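Local coordinates for NF-kappa-B inhibitor beta (Mus musculus, PDB 1OY3), which holds NF-kappa-B in the cytoplasm as an inhibitory complex and, when resynthesized in unphosphorylated form after stimulation, can bind it and allow its transport to the nucleus, at residues A171-V174 with R175-R178. Numbering follows the deposited sequence.
Sequences AEMV and RLLR
Arg175 runs back along the helix toward its N-terminal end and meets Glu172, one turn earlier, in a salt bridge. Arg175 CB lies 3.4 Å from Glu172 O, and Arg175 CG comes within 3.6 Å of Ala171 O. With CG anti to the carbonyl carbon (chi1 -83°), the chain starts off beside the backbone N, heading toward the preceding turn. CD passes near the Glu172 carboxylate, and the bend at chi3 then brings Arg175 NE to 3.2 Å from Glu172 OE2. The N-H points almost straight at the oxygen, which lies at the guanidinium edge and close to its plane, yet the carboxylate is met from above its own plane; the two flat groups are turned 43° apart. Ala171 O lies above one face of the Arg175 guanidinium, displaced toward its rim, and Arg175 NH2 ends 4.0 Å from Ala171 CB. The other carboxylate oxygen, Glu172 OE1, sits 3.3 Å from Leu176 CD1, so the acid spans a charged and an apolar neighbour.

Along the backbone, successive i to i+4 bonds join the two segments, from Arg175 N to Ala171 O (2.9 Å) through to Arg178 N to Val174 O (2.8 Å). Met173 and Leu177 are buried, with Met173 CG near Leu177 CD1, and Met173 SD also reaches CD2 of the partly exposed Leu176, at 4.3 Å. Met173 touches Ala94 of helix 91-97, while Leu177 packs on Leu162 and Ala165 of helix 161-167; Ala171, Arg175 and Arg178 touch Leu210 of helix 205-213. These two turns, contacting three neighbouring helices, belong to the second helix of the fourth ankyrin repeat, whose helix-turn-helix unit stacks into the elongated ankyrin array.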
loop_
_atom_site.group_PDB
_atom_site.type_symbol
_atom_site.label_atom_id
_atom_site.label_comp_id
_atom_site.label_asym_id
_atom_site.label_seq_id
_atom_site.Cartn_x
_atom_site.Cartn_y
_atom_site.Cartn_z
ATOM N N ALA C 171 7.678 -4.272 -15.641
ATOM C CA ALA C 171 8.300 -5.500 -16.107
ATOM C C ALA C 171 9.784 -5.551 -15.777
ATOM O O ALA C 171 10.295 -6.573 -15.323
ATOM C CB ALA C 171 8.091 -5.639 -17.610
ATOM N N GLU C 172 10.475 -4.445 -16.020
ATOM C CA GLU C 172 11.891 -4.367 -15.734
ATOM C C GLU C 172 12.150 -4.631 -14.244
ATOM O O GLU C 172 13.068 -5.381 -13.881
ATOM C CB GLU C 172 12.430 -2.994 -16.121
ATOM C CG GLU C 172 13.674 -3.063 -16.978
ATOM C CD GLU C 172 14.607 -4.179 -16.543
ATOM O OE1 GLU C 172 15.078 -4.153 -15.387
ATOM O OE2 GLU C 172 14.863 -5.087 -17.361
ATOM N N MET C 173 11.340 -4.031 -13.377
ATOM C CA MET C 173 11.529 -4.231 -11.938
ATOM C C MET C 173 11.190 -5.665 -11.538
ATOM O O MET C 173 11.833 -6.236 -10.658
ATOM C CB MET C 173 10.678 -3.261 -11.111
ATOM C CG MET C 173 11.051 -3.299 -9.610
ATOM S SD MET C 173 12.740 -2.662 -9.280
ATOM C CE MET C 173 12.347 -0.884 -9.219
ATOM N N VAL C 174 10.182 -6.240 -12.188
ATOM C CA VAL C 174 9.791 -7.615 -11.897
ATOM C C VAL C 174 10.981 -8.524 -12.218
ATOM O O VAL C 174 11.296 -9.445 -11.464
ATOM C CB VAL C 174 8.565 -8.045 -12.749
ATOM C CG1 VAL C 174 8.302 -9.548 -12.598
ATOM C CG2 VAL C 174 7.346 -7.267 -12.316
ATOM N N ARG C 175 11.650 -8.249 -13.334
ATOM C CA ARG C 175 12.809 -9.042 -13.731
ATOM C C ARG C 175 13.916 -9.020 -12.672
ATOM O O ARG C 175 14.448 -10.071 -12.307
ATOM C CB ARG C 175 13.338 -8.563 -15.094
ATOM C CG ARG C 175 12.576 -9.167 -16.275
ATOM C CD ARG C 175 13.214 -8.842 -17.609
ATOM N NE ARG C 175 12.866 -7.506 -18.072
ATOM C CZ ARG C 175 11.912 -7.251 -18.963
ATOM N NH1 ARG C 175 11.216 -8.252 -19.495
ATOM N NH2 ARG C 175 11.645 -5.996 -19.310
ATOM N N LEU C 176 14.255 -7.830 -12.181
ATOM C CA LEU C 176 15.276 -7.682 -11.147
ATOM C C LEU C 176 14.881 -8.428 -9.876
ATOM O O LEU C 176 15.701 -9.109 -9.256
ATOM C CB LEU C 176 15.494 -6.202 -10.815
ATOM C CG LEU C 176 16.510 -5.403 -11.635
ATOM C CD1 LEU C 176 16.609 -5.929 -13.060
ATOM C CD2 LEU C 176 16.095 -3.940 -11.611
ATOM N N LEU C 177 13.621 -8.285 -9.479
ATOM C CA LEU C 177 13.139 -8.973 -8.293
ATOM C C LEU C 177 13.196 -10.492 -8.485
ATOM O O LEU C 177 13.645 -11.218 -7.600
ATOM C CB LEU C 177 11.712 -8.523 -7.967
ATOM C CG LEU C 177 11.643 -7.064 -7.485
ATOM C CD1 LEU C 177 10.208 -6.720 -7.119
ATOM C CD2 LEU C 177 12.576 -6.865 -6.283
ATOM N N ARG C 178 12.737 -10.961 -9.643
ATOM C CA ARG C 178 12.753 -12.387 -9.946
ATOM C C ARG C 178 14.177 -12.922 -9.789
ATOM O O ARG C 178 14.436 -13.807 -8.971
ATOM C CB ARG C 178 12.269 -12.620 -11.379
ATOM C CG ARG C 178 12.464 -14.047 -11.886
ATOM C CD ARG C 178 12.366 -14.087 -13.391
ATOM N NE ARG C 178 13.468 -13.358 -14.014
ATOM C CZ ARG C 178 13.468 -12.909 -15.263
ATOM N NH1 ARG C 178 12.417 -13.104 -16.043
ATOM N NH2 ARG C 178 14.527 -12.267 -15.739
#